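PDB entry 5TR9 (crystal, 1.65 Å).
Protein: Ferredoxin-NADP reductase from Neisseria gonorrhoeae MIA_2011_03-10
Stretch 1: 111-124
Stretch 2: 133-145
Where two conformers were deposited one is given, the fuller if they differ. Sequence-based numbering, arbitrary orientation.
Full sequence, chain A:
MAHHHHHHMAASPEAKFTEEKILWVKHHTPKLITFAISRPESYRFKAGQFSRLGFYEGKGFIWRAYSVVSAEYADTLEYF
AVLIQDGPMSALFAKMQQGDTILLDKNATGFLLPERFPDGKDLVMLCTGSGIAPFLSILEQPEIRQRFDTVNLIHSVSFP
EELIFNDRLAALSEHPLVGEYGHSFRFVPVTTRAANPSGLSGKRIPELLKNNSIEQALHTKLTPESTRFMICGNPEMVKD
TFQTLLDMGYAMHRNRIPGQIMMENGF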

# COMPACT_ATOMS: atom_id res chain seq x y z
N PHE A 111 5.95 10.20 0.25
CA PHE A 111 5.63 10.91 1.48
C PHE A 111 4.59 10.21 2.33
O PHE A 111 4.04 10.83 3.26
CB PHE A 111 5.17 12.34 1.13
CG PHE A 111 6.20 13.11 0.35
CD1 PHE A 111 7.36 13.56 0.96
CD2 PHE A 111 6.02 13.35 -1.00
CE1 PHE A 111 8.32 14.25 0.24
CE2 PHE A 111 6.97 14.05 -1.73
CZ PHE A 111 8.12 14.50 -1.10
N LEU A 112 4.31 8.93 2.07
CA LEU A 112 3.46 8.13 2.96
C LEU A 112 4.32 7.70 4.14
O LEU A 112 4.79 6.57 4.24
CB LEU A 112 2.90 6.90 2.25
CG LEU A 112 1.84 7.13 1.19
CD1 LEU A 112 1.46 5.76 0.61
CD2 LEU A 112 0.61 7.86 1.76
N LEU A 113 4.51 8.65 5.06
CA LEU A 113 5.49 8.53 6.14
C LEU A 113 4.75 8.68 7.47
O LEU A 113 4.62 9.79 7.99
CB LEU A 113 6.58 9.58 5.97
CG LEU A 113 7.40 9.41 4.68
CD1 LEU A 113 8.33 10.59 4.49
CD2 LEU A 113 8.18 8.10 4.71
N PRO A 114 4.28 7.57 8.05
CA PRO A 114 3.35 7.68 9.19
C PRO A 114 3.96 8.29 10.44
O PRO A 114 3.21 8.83 11.26
CB PRO A 114 2.92 6.22 9.44
CG PRO A 114 3.97 5.39 8.78
CD PRO A 114 4.50 6.17 7.63
N GLU A 115 5.28 8.23 10.61
CA GLU A 115 5.87 8.79 11.83
C GLU A 115 5.90 10.30 11.83
O GLU A 115 6.30 10.89 12.84
CB GLU A 115 7.26 8.20 12.03
CG GLU A 115 7.13 6.72 12.37
CD GLU A 115 8.43 5.96 12.38
OE1 GLU A 115 9.52 6.53 12.55
OE2 GLU A 115 8.33 4.72 12.22
N ARG A 116 5.47 10.94 10.74
CA ARG A 116 5.21 12.37 10.75
C ARG A 116 3.91 12.72 11.49
O ARG A 116 3.70 13.89 11.80
CB ARG A 116 5.15 12.89 9.32
CG ARG A 116 6.51 12.86 8.63
CD ARG A 116 6.39 13.33 7.20
NE ARG A 116 7.70 13.58 6.62
CZ ARG A 116 7.89 14.13 5.42
NH1 ARG A 116 6.84 14.48 4.68
NH2 ARG A 116 9.12 14.33 4.97
N PHE A 117 3.05 11.74 11.75
CA PHE A 117 1.92 11.88 12.66
C PHE A 117 2.40 11.64 14.10
O PHE A 117 3.30 10.81 14.33
CB PHE A 117 0.83 10.86 12.34
CG PHE A 117 0.04 11.13 11.09
CD1 PHE A 117 -0.50 12.39 10.82
CD2 PHE A 117 -0.23 10.08 10.21
CE1 PHE A 117 -1.27 12.61 9.66
CE2 PHE A 117 -1.01 10.29 9.06
CZ PHE A 117 -1.52 11.55 8.79
N PRO A 118 1.82 12.32 15.09
CA PRO A 118 2.30 12.17 16.47
C PRO A 118 1.91 10.84 17.08
O PRO A 118 0.87 10.25 16.76
CB PRO A 118 1.64 13.33 17.22
CG PRO A 118 0.44 13.68 16.40
CD PRO A 118 0.79 13.37 14.97
N ASP A 119 2.77 10.37 17.98
CA ASP A 119 2.49 9.16 18.74
C ASP A 119 1.15 9.26 19.47
O ASP A 119 0.75 10.33 19.93
CB ASP A 119 3.58 8.91 19.78
CG ASP A 119 4.91 8.49 19.18
OD1 ASP A 119 5.00 8.33 17.94
OD2 ASP A 119 5.85 8.32 19.99
N GLY A 120 0.49 8.11 19.64
CA GLY A 120 -0.67 8.03 20.49
C GLY A 120 -2.00 8.14 19.77
O GLY A 120 -3.05 7.93 20.40
N LYS A 121 -1.98 8.45 18.49
CA LYS A 121 -3.21 8.55 17.71
C LYS A 121 -3.61 7.17 17.19
O LYS A 121 -2.86 6.20 17.27
CB LYS A 121 -3.02 9.52 16.54
CG LYS A 121 -2.52 10.90 16.96
CD LYS A 121 -3.54 11.61 17.81
CE LYS A 121 -3.08 13.02 18.17
NZ LYS A 121 -4.02 13.66 19.14
N ASP A 122 -4.83 7.10 16.66
CA ASP A 122 -5.29 5.90 15.97
C ASP A 122 -4.98 6.04 14.49
O ASP A 122 -5.52 6.92 13.82
CB ASP A 122 -6.78 5.71 16.18
CG ASP A 122 -7.13 5.51 17.64
OD1 ASP A 122 -6.64 4.53 18.23
OD2 ASP A 122 -7.85 6.36 18.22
N LEU A 123 -4.11 5.16 13.98
CA LEU A 123 -3.69 5.22 12.59
C LEU A 123 -4.63 4.39 11.73
O LEU A 123 -4.81 3.19 11.98
CB LEU A 123 -2.25 4.71 12.45
CG LEU A 123 -1.64 4.76 11.06
CD1 LEU A 123 -1.49 6.24 10.64
CD2 LEU A 123 -0.31 4.01 11.05
N VAL A 124 -5.22 5.00 10.70
CA VAL A 124 -6.19 4.31 9.84
C VAL A 124 -5.69 4.39 8.40
O VAL A 124 -5.65 5.48 7.81
CB VAL A 124 -7.60 4.90 9.98
CG1 VAL A 124 -8.59 4.19 9.02
CG2 VAL A 124 -8.09 4.80 11.44
N ALA A 133 0.15 -2.01 -0.89
CA ALA A 133 1.58 -2.30 -0.87
C ALA A 133 2.39 -1.47 0.12
O ALA A 133 3.11 -2.06 0.94
CB ALA A 133 2.15 -2.15 -2.29
N PRO A 134 2.35 -0.13 0.11
CA PRO A 134 3.17 0.62 1.09
C PRO A 134 2.77 0.33 2.52
O PRO A 134 3.61 0.40 3.43
CB PRO A 134 2.91 2.08 0.72
CG PRO A 134 1.56 2.08 0.03
CD PRO A 134 1.54 0.78 -0.73
N PHE A 135 1.50 0.04 2.75
CA PHE A 135 1.04 -0.22 4.11
C PHE A 135 1.55 -1.56 4.62
O PHE A 135 1.74 -1.72 5.83
CB PHE A 135 -0.49 -0.11 4.16
CG PHE A 135 -0.99 1.27 3.78
CD1 PHE A 135 -0.39 2.41 4.29
CD2 PHE A 135 -2.05 1.42 2.90
CE1 PHE A 135 -0.82 3.68 3.94
CE2 PHE A 135 -2.50 2.70 2.54
CZ PHE A 135 -1.88 3.83 3.06
N LEU A 136 1.82 -2.52 3.73
CA LEU A 136 2.45 -3.77 4.18
C LEU A 136 3.84 -3.50 4.74
O LEU A 136 4.21 -4.05 5.79
CB LEU A 136 2.51 -4.78 3.03
CG LEU A 136 1.14 -5.22 2.49
CD1 LEU A 136 1.31 -6.17 1.30
CD2 LEU A 136 0.32 -5.88 3.58
N SER A 137 4.62 -2.65 4.08
CA SER A 137 5.94 -2.32 4.60
C SER A 137 5.84 -1.58 5.93
O SER A 137 6.60 -1.85 6.86
CB SER A 137 6.72 -1.48 3.57
OG SER A 137 8.06 -1.27 4.00
N ILE A 138 4.89 -0.64 6.03
CA ILE A 138 4.68 0.09 7.28
C ILE A 138 4.32 -0.88 8.41
O ILE A 138 4.84 -0.76 9.52
CB ILE A 138 3.62 1.18 7.08
CG1 ILE A 138 4.23 2.31 6.24
CG2 ILE A 138 3.11 1.72 8.43
CD1 ILE A 138 3.22 3.26 5.59
N LEU A 139 3.45 -1.86 8.13
CA LEU A 139 3.09 -2.83 9.17
C LEU A 139 4.25 -3.70 9.61
O LEU A 139 4.19 -4.31 10.69
CB LEU A 139 1.95 -3.72 8.68
CG LEU A 139 0.63 -2.97 8.55
CD1 LEU A 139 -0.41 -3.88 7.92
CD2 LEU A 139 0.16 -2.51 9.92
N GLU A 140 5.30 -3.80 8.80
CA GLU A 140 6.47 -4.57 9.20
C GLU A 140 7.42 -3.76 10.08
O GLU A 140 8.39 -4.32 10.58
CB GLU A 140 7.15 -5.11 7.93
CG GLU A 140 6.30 -6.23 7.26
CD GLU A 140 6.25 -6.21 5.72
OE1 GLU A 140 7.05 -5.50 5.08
OE2 GLU A 140 5.40 -6.92 5.14
N GLN A 141 7.15 -2.47 10.30
CA GLN A 141 7.95 -1.65 11.21
C GLN A 141 7.53 -1.92 12.64
O GLN A 141 6.38 -1.61 13.00
CB GLN A 141 7.77 -0.18 10.91
CG GLN A 141 8.34 0.27 9.59
CD GLN A 141 9.84 0.31 9.63
OE1 GLN A 141 10.51 -0.65 9.25
NE2 GLN A 141 10.39 1.42 10.10
N PRO A 142 8.39 -2.48 13.49
CA PRO A 142 7.96 -2.81 14.86
C PRO A 142 7.46 -1.60 15.63
O PRO A 142 6.58 -1.74 16.48
CB PRO A 142 9.22 -3.41 15.50
CG PRO A 142 10.01 -3.92 14.35
CD PRO A 142 9.77 -2.95 13.23
N GLU A 143 8.00 -0.41 15.35
CA GLU A 143 7.63 0.74 16.16
C GLU A 143 6.26 1.31 15.81
O GLU A 143 5.73 2.13 16.57
CB GLU A 143 8.68 1.85 16.04
CG GLU A 143 8.66 2.64 14.75
CD GLU A 143 9.45 2.00 13.62
OE1 GLU A 143 9.69 2.69 12.61
OE2 GLU A 143 9.82 0.81 13.72
N ILE A 144 5.65 0.89 14.70
CA ILE A 144 4.36 1.46 14.32
C ILE A 144 3.27 1.04 15.30
O ILE A 144 2.50 1.88 15.78
CB ILE A 144 4.01 1.08 12.87
CG1 ILE A 144 4.88 1.88 11.89
CG2 ILE A 144 2.53 1.33 12.57
CD1 ILE A 144 4.58 3.38 11.88
N ARG A 145 3.19 -0.25 15.65
CA ARG A 145 2.20 -0.64 16.65
C ARG A 145 2.57 -0.17 18.05
O ARG A 145 1.69 -0.09 18.91
CB ARG A 145 1.99 -2.16 16.63
CG ARG A 145 1.22 -2.62 15.39
CD ARG A 145 0.94 -4.11 15.40
NE ARG A 145 -0.02 -4.49 16.44
CZ ARG A 145 -0.41 -5.74 16.67
NH1 ARG A 145 0.08 -6.72 15.93
NH2 ARG A 145 -1.28 -6.00 17.63
O HOH W 1 7.63 3.55 9.79

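The contact between these two stretches of the ferredoxin-NADP reductase is a small apolar packing of loop and strand against helix, edged by a pair of carboxylates in unusually close approach. It illustrates a general principle: segments can be held largely by side-chain fit, for no clear direct hydrogen bond crosses between them, and most of the 366 Å² they bury comes from apolar residues.

The packing runs along the helical stretch in order. Leu112 points toward the helix and sets its CD1 3.7 Å from CG of Pro134, while its backbone O lies 3.9 Å from CD1 of Ile138. Pro114 follows, and its compact ring serves two neighbours: CD is 3.8 Å from CD1 of Ile138, and CG is 3.7 Å from CD1 of Ile144. The isoleucines reach it differently. Ile138 points toward the first stretch with chi1 m and chi2 t, an extended arm; Ile144 leaves its backbone sideways, and its m, m rotamer brings the end of the chain nearer. From the strand, Leu123 adds a looser contact, its CD2 4.2 Å from CG2 of Ile144. All these residues are buried, where branched or cyclic hydrocarbon fills space without leaving a polar group unpaired.

Pro114 also opens the short 3-10 segment, and Phe117 N, just beyond its end, donates to Pro114 O at 3.0 Å. The next residue, Glu115, departs sideways, but its extended chain carries the carboxylate to the second stretch. There OE2 lies 2.5 Å from OE1 of Glu143, a separation suggesting that one acid group is protonated, since two charged carboxylates would repel. A water donates to Glu115 OE2 at 2.8 Å and weakly accepts from Gln141 NE2 at 3.5 Å, bridging the stretches. Polar chains thus suit this partly exposed margin, as hydrocarbon suits the interior.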